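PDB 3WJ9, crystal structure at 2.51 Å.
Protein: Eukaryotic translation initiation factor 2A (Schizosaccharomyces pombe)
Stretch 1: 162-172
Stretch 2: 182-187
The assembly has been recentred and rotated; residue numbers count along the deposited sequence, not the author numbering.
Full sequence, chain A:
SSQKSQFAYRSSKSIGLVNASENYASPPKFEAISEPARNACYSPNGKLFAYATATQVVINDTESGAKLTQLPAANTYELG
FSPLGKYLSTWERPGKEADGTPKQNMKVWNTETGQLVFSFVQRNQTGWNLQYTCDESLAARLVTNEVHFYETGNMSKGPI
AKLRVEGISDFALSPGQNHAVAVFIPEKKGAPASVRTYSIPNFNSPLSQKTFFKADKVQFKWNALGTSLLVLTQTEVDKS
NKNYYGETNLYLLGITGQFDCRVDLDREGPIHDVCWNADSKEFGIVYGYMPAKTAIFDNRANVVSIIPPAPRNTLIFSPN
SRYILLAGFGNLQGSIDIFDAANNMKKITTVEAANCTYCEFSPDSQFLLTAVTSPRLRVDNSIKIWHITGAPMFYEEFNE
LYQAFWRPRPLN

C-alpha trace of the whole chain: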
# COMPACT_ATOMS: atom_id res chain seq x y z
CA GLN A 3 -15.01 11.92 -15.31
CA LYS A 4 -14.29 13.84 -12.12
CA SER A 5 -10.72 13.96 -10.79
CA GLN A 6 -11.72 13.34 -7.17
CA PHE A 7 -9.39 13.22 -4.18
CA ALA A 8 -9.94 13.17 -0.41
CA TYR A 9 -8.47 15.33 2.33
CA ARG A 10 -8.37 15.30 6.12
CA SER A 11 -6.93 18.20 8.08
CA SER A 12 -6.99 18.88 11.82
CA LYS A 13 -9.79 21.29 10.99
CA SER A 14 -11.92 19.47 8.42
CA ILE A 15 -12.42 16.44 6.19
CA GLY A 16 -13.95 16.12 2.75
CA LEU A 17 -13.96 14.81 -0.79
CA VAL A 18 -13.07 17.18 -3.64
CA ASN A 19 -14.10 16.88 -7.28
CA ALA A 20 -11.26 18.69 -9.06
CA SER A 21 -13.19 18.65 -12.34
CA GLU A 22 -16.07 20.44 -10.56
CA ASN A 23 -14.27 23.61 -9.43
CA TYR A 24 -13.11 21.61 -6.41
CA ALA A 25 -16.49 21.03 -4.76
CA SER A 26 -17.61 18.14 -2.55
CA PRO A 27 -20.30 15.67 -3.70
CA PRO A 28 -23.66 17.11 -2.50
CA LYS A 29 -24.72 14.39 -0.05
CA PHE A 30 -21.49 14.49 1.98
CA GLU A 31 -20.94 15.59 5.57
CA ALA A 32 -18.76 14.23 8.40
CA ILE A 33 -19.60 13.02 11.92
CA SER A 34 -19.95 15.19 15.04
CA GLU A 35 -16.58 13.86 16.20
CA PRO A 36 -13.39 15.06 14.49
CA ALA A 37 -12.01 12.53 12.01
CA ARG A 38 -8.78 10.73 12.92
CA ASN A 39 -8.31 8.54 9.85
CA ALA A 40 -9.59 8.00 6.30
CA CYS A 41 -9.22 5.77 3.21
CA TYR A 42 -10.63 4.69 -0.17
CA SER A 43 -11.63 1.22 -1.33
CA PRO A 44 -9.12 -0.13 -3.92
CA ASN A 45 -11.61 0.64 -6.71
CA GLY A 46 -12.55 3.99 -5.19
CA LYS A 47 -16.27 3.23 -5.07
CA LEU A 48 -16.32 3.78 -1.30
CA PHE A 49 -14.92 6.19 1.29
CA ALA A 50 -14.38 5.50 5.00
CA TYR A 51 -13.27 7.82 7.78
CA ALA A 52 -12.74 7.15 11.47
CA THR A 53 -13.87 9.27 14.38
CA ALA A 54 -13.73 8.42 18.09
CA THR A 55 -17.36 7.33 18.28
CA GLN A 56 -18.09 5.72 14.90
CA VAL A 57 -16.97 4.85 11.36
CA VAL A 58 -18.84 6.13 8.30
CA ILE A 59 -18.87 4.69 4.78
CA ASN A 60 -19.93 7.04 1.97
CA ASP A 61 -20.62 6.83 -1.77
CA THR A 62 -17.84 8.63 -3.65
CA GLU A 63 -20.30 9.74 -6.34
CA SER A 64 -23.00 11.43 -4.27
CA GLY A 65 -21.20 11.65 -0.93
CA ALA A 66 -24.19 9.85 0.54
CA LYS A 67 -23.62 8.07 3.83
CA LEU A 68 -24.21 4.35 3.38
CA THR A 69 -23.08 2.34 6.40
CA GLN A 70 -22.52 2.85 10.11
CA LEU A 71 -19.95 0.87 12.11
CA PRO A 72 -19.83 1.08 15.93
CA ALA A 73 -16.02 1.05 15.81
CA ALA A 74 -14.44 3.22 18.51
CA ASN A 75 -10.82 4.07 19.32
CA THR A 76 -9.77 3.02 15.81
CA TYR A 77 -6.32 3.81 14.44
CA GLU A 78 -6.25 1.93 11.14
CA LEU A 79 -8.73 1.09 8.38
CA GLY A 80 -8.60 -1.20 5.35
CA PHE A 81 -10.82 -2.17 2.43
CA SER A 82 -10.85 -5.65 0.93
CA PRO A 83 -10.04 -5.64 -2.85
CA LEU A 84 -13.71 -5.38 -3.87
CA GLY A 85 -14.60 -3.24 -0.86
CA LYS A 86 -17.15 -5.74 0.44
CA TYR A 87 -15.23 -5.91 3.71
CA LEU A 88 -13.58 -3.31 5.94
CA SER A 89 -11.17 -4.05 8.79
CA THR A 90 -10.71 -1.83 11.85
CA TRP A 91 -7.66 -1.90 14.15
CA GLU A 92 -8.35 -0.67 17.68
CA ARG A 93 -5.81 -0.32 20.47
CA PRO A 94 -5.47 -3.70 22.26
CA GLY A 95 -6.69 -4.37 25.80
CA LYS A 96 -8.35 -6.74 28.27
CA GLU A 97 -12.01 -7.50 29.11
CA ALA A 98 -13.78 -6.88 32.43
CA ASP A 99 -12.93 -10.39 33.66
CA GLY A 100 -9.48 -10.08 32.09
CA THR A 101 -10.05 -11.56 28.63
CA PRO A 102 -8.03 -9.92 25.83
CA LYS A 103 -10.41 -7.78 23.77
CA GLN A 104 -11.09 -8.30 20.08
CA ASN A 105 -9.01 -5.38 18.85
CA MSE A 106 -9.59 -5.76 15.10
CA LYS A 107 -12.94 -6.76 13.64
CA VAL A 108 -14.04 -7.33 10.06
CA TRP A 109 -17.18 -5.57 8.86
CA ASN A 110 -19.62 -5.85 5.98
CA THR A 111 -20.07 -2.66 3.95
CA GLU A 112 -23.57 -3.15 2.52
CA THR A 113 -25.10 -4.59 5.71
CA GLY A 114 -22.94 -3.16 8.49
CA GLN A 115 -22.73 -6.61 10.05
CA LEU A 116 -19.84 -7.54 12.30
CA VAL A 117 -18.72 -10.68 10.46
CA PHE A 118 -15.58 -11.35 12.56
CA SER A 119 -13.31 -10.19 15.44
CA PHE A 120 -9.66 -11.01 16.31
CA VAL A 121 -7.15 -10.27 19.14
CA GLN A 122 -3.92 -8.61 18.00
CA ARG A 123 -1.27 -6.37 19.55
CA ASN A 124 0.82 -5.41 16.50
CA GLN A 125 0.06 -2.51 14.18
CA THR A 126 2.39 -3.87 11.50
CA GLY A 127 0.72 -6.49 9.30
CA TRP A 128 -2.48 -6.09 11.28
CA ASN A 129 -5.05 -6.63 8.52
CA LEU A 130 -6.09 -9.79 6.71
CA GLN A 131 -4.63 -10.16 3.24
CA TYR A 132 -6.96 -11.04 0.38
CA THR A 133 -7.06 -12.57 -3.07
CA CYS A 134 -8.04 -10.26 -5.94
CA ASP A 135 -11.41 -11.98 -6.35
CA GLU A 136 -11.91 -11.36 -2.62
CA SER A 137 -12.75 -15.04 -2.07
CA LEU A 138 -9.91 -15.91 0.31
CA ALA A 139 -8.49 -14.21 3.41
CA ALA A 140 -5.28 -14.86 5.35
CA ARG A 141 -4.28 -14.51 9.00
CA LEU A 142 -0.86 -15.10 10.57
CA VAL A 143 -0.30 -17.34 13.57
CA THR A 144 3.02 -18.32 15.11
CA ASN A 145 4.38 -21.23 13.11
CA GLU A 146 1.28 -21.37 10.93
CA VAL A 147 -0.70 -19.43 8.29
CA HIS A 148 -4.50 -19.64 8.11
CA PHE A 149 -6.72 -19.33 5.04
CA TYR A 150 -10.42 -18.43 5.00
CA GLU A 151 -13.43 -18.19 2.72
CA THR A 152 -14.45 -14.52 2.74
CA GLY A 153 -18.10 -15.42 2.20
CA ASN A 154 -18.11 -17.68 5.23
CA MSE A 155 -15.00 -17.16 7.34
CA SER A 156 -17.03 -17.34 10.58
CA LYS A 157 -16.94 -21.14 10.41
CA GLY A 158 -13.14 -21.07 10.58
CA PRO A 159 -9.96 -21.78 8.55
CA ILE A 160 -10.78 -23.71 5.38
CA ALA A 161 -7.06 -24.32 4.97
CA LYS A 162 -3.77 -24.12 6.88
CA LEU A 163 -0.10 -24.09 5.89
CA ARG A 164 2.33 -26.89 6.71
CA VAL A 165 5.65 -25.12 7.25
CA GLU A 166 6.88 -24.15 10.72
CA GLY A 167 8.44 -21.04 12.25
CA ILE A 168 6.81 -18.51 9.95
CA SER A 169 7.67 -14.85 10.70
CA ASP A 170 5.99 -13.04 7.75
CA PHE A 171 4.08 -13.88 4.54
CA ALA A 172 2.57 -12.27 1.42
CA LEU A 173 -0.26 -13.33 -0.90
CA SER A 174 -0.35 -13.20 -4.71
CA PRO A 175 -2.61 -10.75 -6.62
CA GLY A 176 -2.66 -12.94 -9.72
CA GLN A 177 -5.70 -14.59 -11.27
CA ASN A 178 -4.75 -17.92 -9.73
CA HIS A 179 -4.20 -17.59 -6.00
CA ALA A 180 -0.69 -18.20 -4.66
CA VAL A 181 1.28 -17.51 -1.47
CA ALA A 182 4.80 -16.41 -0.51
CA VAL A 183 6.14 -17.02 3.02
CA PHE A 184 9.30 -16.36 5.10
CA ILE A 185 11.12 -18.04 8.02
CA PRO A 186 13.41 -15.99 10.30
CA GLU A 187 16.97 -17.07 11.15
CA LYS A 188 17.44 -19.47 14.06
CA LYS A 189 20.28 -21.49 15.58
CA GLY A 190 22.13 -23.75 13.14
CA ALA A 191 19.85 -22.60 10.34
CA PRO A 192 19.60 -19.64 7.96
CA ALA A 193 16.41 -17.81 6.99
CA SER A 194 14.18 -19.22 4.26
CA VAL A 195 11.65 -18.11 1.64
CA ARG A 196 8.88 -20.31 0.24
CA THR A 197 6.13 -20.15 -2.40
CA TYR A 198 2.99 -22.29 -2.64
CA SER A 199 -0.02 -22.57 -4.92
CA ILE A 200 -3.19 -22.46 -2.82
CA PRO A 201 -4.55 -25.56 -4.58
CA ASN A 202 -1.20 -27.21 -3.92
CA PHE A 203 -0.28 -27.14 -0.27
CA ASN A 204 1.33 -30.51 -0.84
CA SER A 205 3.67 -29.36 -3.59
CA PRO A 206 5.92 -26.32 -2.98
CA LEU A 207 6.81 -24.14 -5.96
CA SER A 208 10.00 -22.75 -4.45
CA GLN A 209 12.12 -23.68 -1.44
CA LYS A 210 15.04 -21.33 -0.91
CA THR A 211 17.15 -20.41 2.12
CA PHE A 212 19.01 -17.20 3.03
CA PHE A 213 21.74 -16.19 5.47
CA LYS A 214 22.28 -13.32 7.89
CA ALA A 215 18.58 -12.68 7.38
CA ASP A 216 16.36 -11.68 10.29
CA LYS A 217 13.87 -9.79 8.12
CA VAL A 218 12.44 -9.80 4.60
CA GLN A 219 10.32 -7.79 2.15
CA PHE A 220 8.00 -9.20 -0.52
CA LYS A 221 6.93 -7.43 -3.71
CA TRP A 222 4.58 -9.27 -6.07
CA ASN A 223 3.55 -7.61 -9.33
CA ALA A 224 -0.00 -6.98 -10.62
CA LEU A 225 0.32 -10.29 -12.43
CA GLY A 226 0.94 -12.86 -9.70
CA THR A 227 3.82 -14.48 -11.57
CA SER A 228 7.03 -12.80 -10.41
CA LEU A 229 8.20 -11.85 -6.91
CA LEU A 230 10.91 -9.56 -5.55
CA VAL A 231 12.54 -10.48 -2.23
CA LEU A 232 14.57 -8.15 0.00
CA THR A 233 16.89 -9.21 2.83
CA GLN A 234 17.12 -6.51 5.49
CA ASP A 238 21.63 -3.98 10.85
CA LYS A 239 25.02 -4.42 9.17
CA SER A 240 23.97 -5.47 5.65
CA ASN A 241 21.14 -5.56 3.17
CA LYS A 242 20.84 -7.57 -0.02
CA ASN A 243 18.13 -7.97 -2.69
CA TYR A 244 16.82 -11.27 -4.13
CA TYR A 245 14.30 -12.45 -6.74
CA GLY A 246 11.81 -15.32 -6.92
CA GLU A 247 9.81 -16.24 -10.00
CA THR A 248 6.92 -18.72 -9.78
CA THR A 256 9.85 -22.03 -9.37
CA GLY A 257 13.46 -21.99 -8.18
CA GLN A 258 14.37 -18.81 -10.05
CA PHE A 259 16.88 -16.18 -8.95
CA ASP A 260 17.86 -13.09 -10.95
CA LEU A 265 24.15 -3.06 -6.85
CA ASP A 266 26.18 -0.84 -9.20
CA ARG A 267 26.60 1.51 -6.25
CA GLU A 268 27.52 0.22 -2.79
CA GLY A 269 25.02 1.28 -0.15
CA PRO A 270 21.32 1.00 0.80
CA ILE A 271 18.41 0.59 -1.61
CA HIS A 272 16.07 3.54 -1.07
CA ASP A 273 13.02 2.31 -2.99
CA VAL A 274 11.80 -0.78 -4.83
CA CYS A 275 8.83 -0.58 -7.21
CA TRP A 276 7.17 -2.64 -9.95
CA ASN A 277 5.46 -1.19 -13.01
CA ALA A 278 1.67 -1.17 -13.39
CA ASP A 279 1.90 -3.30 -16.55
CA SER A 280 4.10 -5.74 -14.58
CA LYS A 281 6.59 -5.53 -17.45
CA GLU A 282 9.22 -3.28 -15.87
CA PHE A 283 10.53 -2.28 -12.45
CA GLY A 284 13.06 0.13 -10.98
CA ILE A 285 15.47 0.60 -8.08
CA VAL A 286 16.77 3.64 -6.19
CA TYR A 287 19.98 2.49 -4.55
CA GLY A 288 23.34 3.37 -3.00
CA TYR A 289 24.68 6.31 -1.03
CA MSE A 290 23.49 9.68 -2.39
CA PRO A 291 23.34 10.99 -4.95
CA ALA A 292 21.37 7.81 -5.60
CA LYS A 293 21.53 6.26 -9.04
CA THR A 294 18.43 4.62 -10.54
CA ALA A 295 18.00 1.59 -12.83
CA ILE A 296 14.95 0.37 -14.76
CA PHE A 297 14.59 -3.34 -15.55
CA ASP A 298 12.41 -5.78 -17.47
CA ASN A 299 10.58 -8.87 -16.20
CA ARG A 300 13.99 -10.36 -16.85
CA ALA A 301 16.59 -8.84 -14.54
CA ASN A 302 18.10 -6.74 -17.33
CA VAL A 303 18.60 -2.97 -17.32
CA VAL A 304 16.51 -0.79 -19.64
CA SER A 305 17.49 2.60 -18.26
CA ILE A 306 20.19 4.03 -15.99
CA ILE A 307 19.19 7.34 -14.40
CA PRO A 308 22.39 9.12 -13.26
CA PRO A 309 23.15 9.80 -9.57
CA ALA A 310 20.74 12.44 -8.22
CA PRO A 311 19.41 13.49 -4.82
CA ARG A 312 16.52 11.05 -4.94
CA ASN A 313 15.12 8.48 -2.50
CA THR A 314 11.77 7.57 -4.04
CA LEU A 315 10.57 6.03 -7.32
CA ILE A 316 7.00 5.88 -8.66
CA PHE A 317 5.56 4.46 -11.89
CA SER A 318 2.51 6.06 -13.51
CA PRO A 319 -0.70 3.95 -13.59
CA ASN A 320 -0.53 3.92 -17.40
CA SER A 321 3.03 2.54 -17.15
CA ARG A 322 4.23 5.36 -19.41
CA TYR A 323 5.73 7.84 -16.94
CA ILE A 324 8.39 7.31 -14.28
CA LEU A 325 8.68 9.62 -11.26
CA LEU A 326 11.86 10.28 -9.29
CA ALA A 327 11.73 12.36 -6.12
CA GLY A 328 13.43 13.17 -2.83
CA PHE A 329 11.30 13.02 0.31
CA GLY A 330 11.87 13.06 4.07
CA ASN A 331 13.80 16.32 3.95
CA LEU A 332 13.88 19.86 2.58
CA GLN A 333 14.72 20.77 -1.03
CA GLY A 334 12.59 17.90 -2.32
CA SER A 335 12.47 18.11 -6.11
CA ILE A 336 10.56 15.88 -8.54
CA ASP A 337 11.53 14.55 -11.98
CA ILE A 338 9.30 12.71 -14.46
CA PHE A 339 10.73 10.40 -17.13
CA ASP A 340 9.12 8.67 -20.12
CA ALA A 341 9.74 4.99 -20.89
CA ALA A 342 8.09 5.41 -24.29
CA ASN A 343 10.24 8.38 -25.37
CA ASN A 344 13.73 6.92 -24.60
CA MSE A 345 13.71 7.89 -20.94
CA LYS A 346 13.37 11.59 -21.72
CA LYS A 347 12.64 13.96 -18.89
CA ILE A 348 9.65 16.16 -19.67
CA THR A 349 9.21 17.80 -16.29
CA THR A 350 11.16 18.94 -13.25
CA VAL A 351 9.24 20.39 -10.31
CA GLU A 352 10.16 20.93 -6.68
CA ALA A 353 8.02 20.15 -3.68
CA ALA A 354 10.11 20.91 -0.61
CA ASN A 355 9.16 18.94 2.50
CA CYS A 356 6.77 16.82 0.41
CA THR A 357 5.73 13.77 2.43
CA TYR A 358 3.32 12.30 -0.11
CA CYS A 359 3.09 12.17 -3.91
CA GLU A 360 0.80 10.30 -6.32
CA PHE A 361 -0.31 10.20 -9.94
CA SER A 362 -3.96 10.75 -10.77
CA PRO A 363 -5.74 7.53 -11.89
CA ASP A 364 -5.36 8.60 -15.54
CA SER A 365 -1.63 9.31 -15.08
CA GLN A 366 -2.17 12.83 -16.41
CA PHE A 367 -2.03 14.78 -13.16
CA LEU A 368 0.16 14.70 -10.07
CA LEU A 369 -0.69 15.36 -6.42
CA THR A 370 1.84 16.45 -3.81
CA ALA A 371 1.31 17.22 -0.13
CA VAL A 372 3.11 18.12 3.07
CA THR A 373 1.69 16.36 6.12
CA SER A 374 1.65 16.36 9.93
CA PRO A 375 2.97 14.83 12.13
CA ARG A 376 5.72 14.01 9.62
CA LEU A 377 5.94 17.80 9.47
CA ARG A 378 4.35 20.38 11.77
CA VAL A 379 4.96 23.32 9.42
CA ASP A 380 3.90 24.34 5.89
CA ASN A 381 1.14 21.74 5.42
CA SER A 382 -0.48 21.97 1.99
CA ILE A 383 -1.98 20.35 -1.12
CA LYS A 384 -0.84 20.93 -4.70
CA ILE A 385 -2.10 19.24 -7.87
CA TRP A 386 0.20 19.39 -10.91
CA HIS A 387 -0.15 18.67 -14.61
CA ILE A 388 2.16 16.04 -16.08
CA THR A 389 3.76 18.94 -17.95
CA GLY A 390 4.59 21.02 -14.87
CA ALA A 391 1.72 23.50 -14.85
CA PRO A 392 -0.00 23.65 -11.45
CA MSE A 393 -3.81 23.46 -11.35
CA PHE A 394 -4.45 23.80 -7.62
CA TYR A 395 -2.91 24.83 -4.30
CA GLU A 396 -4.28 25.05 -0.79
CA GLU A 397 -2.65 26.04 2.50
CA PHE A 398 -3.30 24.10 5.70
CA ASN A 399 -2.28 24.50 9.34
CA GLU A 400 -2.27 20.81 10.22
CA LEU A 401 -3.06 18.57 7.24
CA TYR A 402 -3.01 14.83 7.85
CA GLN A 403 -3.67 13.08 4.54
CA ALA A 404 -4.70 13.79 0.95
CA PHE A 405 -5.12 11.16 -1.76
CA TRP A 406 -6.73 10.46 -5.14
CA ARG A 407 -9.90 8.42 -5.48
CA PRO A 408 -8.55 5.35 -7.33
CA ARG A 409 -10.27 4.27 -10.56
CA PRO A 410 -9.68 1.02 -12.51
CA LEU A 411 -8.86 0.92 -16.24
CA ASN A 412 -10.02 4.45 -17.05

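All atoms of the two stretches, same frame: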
# COMPACT_ATOMS: atom_id res chain seq x y z
N LYS A 162 -4.91 -24.52 6.07
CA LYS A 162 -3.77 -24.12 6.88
C LYS A 162 -2.48 -24.45 6.15
O LYS A 162 -2.48 -25.26 5.23
CB LYS A 162 -3.81 -24.81 8.25
CG LYS A 162 -5.16 -24.77 8.94
CD LYS A 162 -5.15 -25.56 10.24
CE LYS A 162 -6.55 -25.74 10.79
NZ LYS A 162 -7.35 -26.68 9.95
N LEU A 163 -1.37 -23.83 6.55
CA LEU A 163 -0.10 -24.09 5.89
C LEU A 163 0.82 -24.96 6.74
O LEU A 163 0.92 -24.79 7.95
CB LEU A 163 0.61 -22.79 5.52
CG LEU A 163 1.68 -22.98 4.44
CD1 LEU A 163 1.07 -23.65 3.22
CD2 LEU A 163 2.32 -21.66 4.05
N ARG A 164 1.51 -25.88 6.07
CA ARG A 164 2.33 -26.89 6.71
C ARG A 164 3.55 -26.34 7.45
O ARG A 164 3.78 -26.67 8.62
CB ARG A 164 2.82 -27.91 5.67
CG ARG A 164 1.71 -28.63 4.92
CD ARG A 164 0.93 -29.56 5.82
NE ARG A 164 -0.13 -30.24 5.09
CZ ARG A 164 0.04 -31.35 4.38
NH1 ARG A 164 1.24 -31.92 4.31
NH2 ARG A 164 -0.98 -31.90 3.74
N VAL A 165 4.33 -25.50 6.77
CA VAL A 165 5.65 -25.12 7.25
C VAL A 165 5.65 -24.45 8.63
O VAL A 165 4.65 -23.85 9.04
CB VAL A 165 6.36 -24.19 6.23
CG1 VAL A 165 6.26 -24.77 4.83
CG2 VAL A 165 5.76 -22.79 6.27
N GLU A 166 6.77 -24.57 9.33
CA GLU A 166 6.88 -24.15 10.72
C GLU A 166 7.82 -22.96 10.89
O GLU A 166 8.75 -22.78 10.10
CB GLU A 166 7.34 -25.33 11.58
CG GLU A 166 7.75 -25.00 13.01
CD GLU A 166 7.69 -26.19 13.95
OE1 GLU A 166 7.24 -27.27 13.50
OE2 GLU A 166 8.11 -26.06 15.12
N GLY A 167 7.57 -22.15 11.91
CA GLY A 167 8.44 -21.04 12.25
C GLY A 167 8.31 -19.89 11.28
O GLY A 167 9.29 -19.25 10.93
N ILE A 168 7.08 -19.62 10.84
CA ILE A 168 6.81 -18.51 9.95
C ILE A 168 6.86 -17.16 10.66
O ILE A 168 6.12 -16.95 11.63
CB ILE A 168 5.42 -18.62 9.29
CG1 ILE A 168 5.33 -19.86 8.40
CG2 ILE A 168 5.09 -17.35 8.52
CD1 ILE A 168 3.91 -20.34 8.16
N SER A 169 7.66 -16.22 10.16
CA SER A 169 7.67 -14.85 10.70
C SER A 169 6.78 -13.84 9.95
O SER A 169 6.03 -13.09 10.57
CB SER A 169 9.11 -14.33 10.77
OG SER A 169 9.12 -12.92 10.95
N ASP A 170 6.88 -13.82 8.62
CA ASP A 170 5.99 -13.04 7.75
C ASP A 170 5.63 -13.77 6.44
O ASP A 170 6.31 -14.71 6.04
CB ASP A 170 6.63 -11.69 7.41
CG ASP A 170 7.17 -10.98 8.63
OD1 ASP A 170 6.64 -11.22 9.73
OD2 ASP A 170 8.11 -10.16 8.48
N PHE A 171 4.57 -13.30 5.79
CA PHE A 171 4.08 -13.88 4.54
C PHE A 171 3.49 -12.81 3.62
O PHE A 171 3.30 -11.67 4.04
CB PHE A 171 3.02 -14.95 4.84
CG PHE A 171 1.67 -14.37 5.16
CD1 PHE A 171 1.46 -13.67 6.33
CD2 PHE A 171 0.61 -14.52 4.28
CE1 PHE A 171 0.23 -13.13 6.63
CE2 PHE A 171 -0.63 -13.98 4.57
CZ PHE A 171 -0.82 -13.29 5.74
N ALA A 172 3.20 -13.18 2.37
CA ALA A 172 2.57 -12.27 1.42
C ALA A 172 1.83 -13.02 0.31
O ALA A 172 2.41 -13.89 -0.34
CB ALA A 172 3.60 -11.32 0.82
N ALA A 182 3.36 -16.51 -0.74
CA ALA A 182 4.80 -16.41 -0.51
C ALA A 182 5.05 -16.20 0.98
O ALA A 182 4.43 -15.33 1.60
CB ALA A 182 5.40 -15.29 -1.32
N VAL A 183 5.95 -16.99 1.56
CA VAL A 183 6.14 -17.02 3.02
C VAL A 183 7.63 -16.91 3.40
O VAL A 183 8.50 -17.18 2.57
CB VAL A 183 5.53 -18.31 3.62
CG1 VAL A 183 5.35 -18.18 5.12
CG2 VAL A 183 4.19 -18.62 2.97
N PHE A 184 7.92 -16.53 4.64
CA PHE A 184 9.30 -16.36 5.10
C PHE A 184 9.54 -16.90 6.51
O PHE A 184 8.69 -16.79 7.39
CB PHE A 184 9.68 -14.87 5.04
CG PHE A 184 11.06 -14.58 5.58
CD1 PHE A 184 12.18 -14.83 4.81
CD2 PHE A 184 11.22 -14.04 6.84
CE1 PHE A 184 13.45 -14.55 5.30
CE2 PHE A 184 12.49 -13.76 7.33
CZ PHE A 184 13.60 -14.02 6.56
N ILE A 185 10.73 -17.47 6.73
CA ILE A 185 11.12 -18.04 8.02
C ILE A 185 12.38 -17.37 8.56
O ILE A 185 13.42 -17.41 7.91
CB ILE A 185 11.37 -19.57 7.90
CG1 ILE A 185 10.15 -20.28 7.29
CG2 ILE A 185 11.75 -20.17 9.25
CD1 ILE A 185 10.26 -20.52 5.80
N PRO A 186 12.29 -16.76 9.75
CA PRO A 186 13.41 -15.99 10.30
C PRO A 186 14.56 -16.89 10.75
O PRO A 186 14.35 -18.06 11.03
CB PRO A 186 12.78 -15.27 11.49
CG PRO A 186 11.71 -16.19 11.95
CD PRO A 186 11.17 -16.85 10.71
N GLU A 187 15.76 -16.32 10.82
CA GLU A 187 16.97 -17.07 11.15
C GLU A 187 16.96 -17.60 12.58
O GLU A 187 16.66 -16.87 13.53
CB GLU A 187 18.21 -16.19 10.96
CG GLU A 187 19.50 -16.79 11.51
CD GLU A 187 20.54 -15.74 11.84
OE1 GLU A 187 21.35 -15.40 10.95
OE2 GLU A 187 20.56 -15.26 12.99

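The two stretches run antiparallel, with 167° between their strand directions, and the pairing is carried by the backbone. Ala172 and Ala182 form a reciprocal pair. Ala172 N donates to Ala182 O at 2.6 Å, and Ala182 N donates to Ala172 O at 2.8 Å. Both residues therefore have their amide and carbonyl satisfied by each other.

Phe171 and Val183 come next and face each other as a non-hydrogen-bonded pair. Beyond them, Phe184 N donates to Asp170 O at 2.8 Å, with a bent angle of 135°. Phe184 O is not returned to Asp170. Phe184 O accepts instead from Ser169 N at 3.0 Å, so the bonding shifts by one residue here. Within stretch 1, Ser169 OG makes a weak hydrogen bond to Asp170 OD1 at 3.2 Å.

The apolar side-chain pairs centre on Val183. Val183 CG1 lies 3.5 Å from Ile168 CG2 and 4.0 Å from Phe171 CB, while Val183 CG2 lies 3.7 Å from Leu163 CD2. These contacts bury hydrocarbon without using any polar group.

Past the strand pairing, Pro186 has no amide hydrogen to donate. Pro186 CD packs 3.3 Å from Ser169 CB and 3.1 Å from Gly167 O. Gly167 has a positive phi of 74°, which favours glycine.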